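Local coordinates for enoyl-acyl carrier protein reductase (Uncultured bacterium, PDB 6KIA) that probably reduces the double bond of enoyl-acyl carrier protein in fatty acid synthesis, binding NADH as its cofactor, at residues K111-D116 and S190-S195. Residues are numbered along the deposited sequence; the frame is centred on the assembly and turned at random.
Sequences KSWQDD and SALLNS
Trp-113 reaches out of the loop with the six-membered end of its indole and lays that rim along the last turn of helix 189-194. Ser-195 OG sits in the ring plane at the edge, 3.5 Å from CZ3, where the weakly positive C-H rim probably suits a polar oxygen. Leu-192 CA lies at the same edge, near the ring plane, and the Leu-192 CD1 methyl makes an apolar contact with Trp-113 CZ3 at 4.2 Å. CG of Trp-113 takes the crowded position between the backbone N and the carbonyl carbon (chi1 70°), and this turns the long flat ring across to the helix. Ile-174, Leu-187 and Leu-197 also pack on the indole, an apolar setting that suits a large aromatic group.

Gln-114 passes over one face of the indole: its CG lies 3.2 Å above the plane, offset toward the rim, and the chain stays extended beyond CG. OE1 thereby comes within 3.9 Å of Ala-191 CB, a short methyl that lets the amide oxygen approach the helix. A water donates to Gln-114 OE1 and, at 2.6 Å, to Ala-191 O, joining the segments by a polar bridge.

Serine suits the junction of two helices because its short side chain can close the end of one and cap the start of the next. The Ser-195 hydroxyl donates 2.6 Å to Leu-192 O, in the carbonyl plane and on a lone pair, while Ser-195 N grips the same oxygen. OG also accepts from Gly-198 N, so a buried hydroxyl is satisfied although one side faces an indole edge. In the loop, Ser-112 OG donates to Asp-116 OD2 over 2.7 Å and accepts from Thr-109 N, tying the turn that presents Trp-113.

The loop before helix 120-146 thus packs its indole against a helix-helix junction with a serine N-cap starting helix 196-219, at the periphery of this Rossmann-type reductase.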
ATOM      1  N   LYS A 111       8.687  29.657   5.948  1.00 36.75           N
ATOM      2  CA  LYS A 111       8.523  30.374   7.214  1.00 44.85           C
ATOM      3  C   LYS A 111       7.084  30.410   7.739  1.00 42.48           C
ATOM      4  O   LYS A 111       6.872  30.513   8.950  1.00 43.64           O
ATOM      5  CB  LYS A 111       9.074  31.800   7.118  1.00 54.15           C
ATOM      6  CG  LYS A 111      10.498  31.910   7.657  1.00 65.22           C
ATOM      7  CD  LYS A 111      11.170  33.235   7.334  1.00 71.15           C
ATOM      8  CE  LYS A 111      12.356  33.476   8.273  1.00 76.42           C
ATOM      9  NZ  LYS A 111      13.425  32.443   8.165  1.00 78.49           N
ATOM     10  N   SER A 112       6.095  30.367   6.852  1.00 34.94           N
ATOM     11  CA  SER A 112       4.732  30.683   7.276  1.00 36.59           C
ATOM     12  C   SER A 112       3.856  29.453   7.502  1.00 40.10           C
ATOM     13  O   SER A 112       2.855  29.535   8.211  1.00 35.52           O
ATOM     14  CB  SER A 112       4.054  31.611   6.263  1.00 38.99           C
ATOM     15  OG  SER A 112       3.599  30.922   5.115  1.00 38.62           O
ATOM     16  N   TRP A 113       4.224  28.317   6.917  1.00 32.75           N
ATOM     17  CA  TRP A 113       3.278  27.205   6.811  1.00 31.94           C
ATOM     18  C   TRP A 113       2.800  26.634   8.154  1.00 31.91           C
ATOM     19  O   TRP A 113       1.657  26.191   8.249  1.00 31.40           O
ATOM     20  CB  TRP A 113       3.872  26.068   5.967  1.00 28.38           C
ATOM     21  CG  TRP A 113       4.990  25.325   6.614  1.00 30.89           C
ATOM     22  CD1 TRP A 113       6.321  25.590   6.499  1.00 32.24           C
ATOM     23  CD2 TRP A 113       4.880  24.176   7.466  1.00 33.82           C
ATOM     24  NE1 TRP A 113       7.047  24.687   7.240  1.00 31.32           N
ATOM     25  CE2 TRP A 113       6.187  23.805   7.840  1.00 29.08           C
ATOM     26  CE3 TRP A 113       3.801  23.420   7.950  1.00 28.72           C
ATOM     27  CZ2 TRP A 113       6.445  22.721   8.674  1.00 25.33           C
ATOM     28  CZ3 TRP A 113       4.060  22.357   8.782  1.00 30.41           C
ATOM     29  CH2 TRP A 113       5.372  22.004   9.130  1.00 31.23           C
ATOM     30  N   GLN A 114       3.633  26.658   9.193  1.00 29.69           N
ATOM     31  CA  GLN A 114       3.240  26.024  10.459  1.00 32.61           C
ATOM     32  C   GLN A 114       2.146  26.825  11.147  1.00 32.97           C
ATOM     33  O   GLN A 114       1.351  26.276  11.923  1.00 37.55           O
ATOM     34  CB  GLN A 114       4.421  25.886  11.421  1.00 29.22           C
ATOM     35  CG  GLN A 114       5.330  24.724  11.147  1.00 29.48           C
ATOM     36  CD  GLN A 114       6.146  24.313  12.360  1.00 37.74           C
ATOM     37  OE1 GLN A 114       5.602  24.008  13.419  1.00 38.78           O
ATOM     38  NE2 GLN A 114       7.465  24.320  12.209  1.00 48.02           N
ATOM     39  N   ASP A 115       2.096  28.110  10.835  1.00 33.16           N
ATOM     40  CA  ASP A 115       1.158  28.998  11.487  1.00 37.20           C
ATOM     41  C   ASP A 115       0.006  29.403  10.572  1.00 36.11           C
ATOM     42  O   ASP A 115      -0.975  29.988  11.041  1.00 30.49           O
ATOM     43  CB  ASP A 115       1.904  30.243  11.965  1.00 45.09           C
ATOM     44  CG  ASP A 115       2.820  29.957  13.141  1.00 50.39           C
ATOM     45  OD1 ASP A 115       2.458  29.131  14.005  1.00 44.45           O
ATOM     46  OD2 ASP A 115       3.913  30.557  13.194  1.00 60.92           O
ATOM     47  N   ASP A 116       0.117  29.102   9.273  1.00 30.78           N
ATOM     48  CA  ASP A 116      -0.954  29.446   8.322  1.00 31.51           C
ATOM     49  C   ASP A 116      -2.235  28.684   8.625  1.00 25.85           C
ATOM     50  O   ASP A 116      -2.209  27.497   8.949  1.00 33.05           O
ATOM     51  CB  ASP A 116      -0.521  29.181   6.875  1.00 26.96           C
ATOM     52  CG  ASP A 116       0.364  30.287   6.303  1.00 35.29           C
ATOM     53  OD1 ASP A 116       0.347  31.426   6.821  1.00 32.22           O
ATOM     54  OD2 ASP A 116       1.084  30.012   5.319  1.00 41.68           O
ATOM     55  N   SER A 190       4.838  15.533  14.185  1.00 30.74           N
ATOM     56  CA  SER A 190       3.858  16.314  14.932  1.00 33.20           C
ATOM     57  C   SER A 190       3.754  17.746  14.430  1.00 32.04           C
ATOM     58  O   SER A 190       2.665  18.330  14.440  1.00 30.48           O
ATOM     59  CB  SER A 190       4.201  16.304  16.419  1.00 35.61           C
ATOM     60  OG  SER A 190       3.884  15.041  16.974  1.00 46.11           O
ATOM     61  N   ALA A 191       4.880  18.322  14.015  1.00 28.46           N
ATOM     62  CA  ALA A 191       4.884  19.687  13.480  1.00 28.96           C
ATOM     63  C   ALA A 191       3.995  19.786  12.235  1.00 27.44           C
ATOM     64  O   ALA A 191       3.234  20.748  12.060  1.00 30.01           O
ATOM     65  CB  ALA A 191       6.314  20.138  13.162  1.00 27.42           C
ATOM     66  N   LEU A 192       4.086  18.787  11.363  1.00 22.47           N
ATOM     67  CA  LEU A 192       3.213  18.758  10.202  1.00 24.51           C
ATOM     68  C   LEU A 192       1.768  18.525  10.618  1.00 25.43           C
ATOM     69  O   LEU A 192       0.854  19.241  10.189  1.00 27.12           O
ATOM     70  CB  LEU A 192       3.637  17.654   9.223  1.00 28.70           C
ATOM     71  CG  LEU A 192       2.722  17.484   8.009  1.00 26.30           C
ATOM     72  CD1 LEU A 192       2.668  18.749   7.178  1.00 31.53           C
ATOM     73  CD2 LEU A 192       3.153  16.277   7.155  1.00 27.59           C
ATOM     74  N   LEU A 193       1.552  17.489  11.424  1.00 27.68           N
ATOM     75  CA  LEU A 193       0.179  17.057  11.697  1.00 32.68           C
ATOM     76  C   LEU A 193      -0.625  18.087  12.508  1.00 32.11           C
ATOM     77  O   LEU A 193      -1.852  18.136  12.402  1.00 34.28           O
ATOM     78  CB  LEU A 193       0.176  15.694  12.399  1.00 32.77           C
ATOM     79  CG  LEU A 193       0.671  14.504  11.562  1.00 40.70           C
ATOM     80  CD1 LEU A 193       0.087  13.204  12.076  1.00 40.94           C
ATOM     81  CD2 LEU A 193       0.356  14.674  10.075  1.00 33.88           C
ATOM     82  N   ASN A 194       0.053  18.912  13.303  1.00 27.24           N
ATOM     83  CA  ASN A 194      -0.654  19.934  14.083  1.00 28.42           C
ATOM     84  C   ASN A 194      -0.969  21.197  13.287  1.00 32.51           C
ATOM     85  O   ASN A 194      -1.807  22.016  13.696  1.00 35.89           O
ATOM     86  CB  ASN A 194       0.147  20.315  15.323  1.00 28.24           C
ATOM     87  CG  ASN A 194       0.286  19.174  16.309  1.00 37.67           C
ATOM     88  OD1 ASN A 194      -0.574  18.298  16.389  1.00 41.38           O
ATOM     89  ND2 ASN A 194       1.374  19.186  17.077  1.00 39.54           N
ATOM     90  N   SER A 195      -0.307  21.377  12.155  1.00 25.63           N
ATOM     91  CA  SER A 195      -0.603  22.524  11.306  1.00 22.30           C
ATOM     92  C   SER A 195      -1.905  22.312  10.513  1.00 24.70           C
ATOM     93  O   SER A 195      -2.356  21.176  10.354  1.00 24.92           O
ATOM     94  CB  SER A 195       0.554  22.787  10.342  1.00 30.45           C
ATOM     95  OG  SER A 195       0.640  21.746   9.373  1.00 30.30           O
TER
HETATM   96  O   HOH W   1       2.963  22.700  13.787  1.00 35.94           O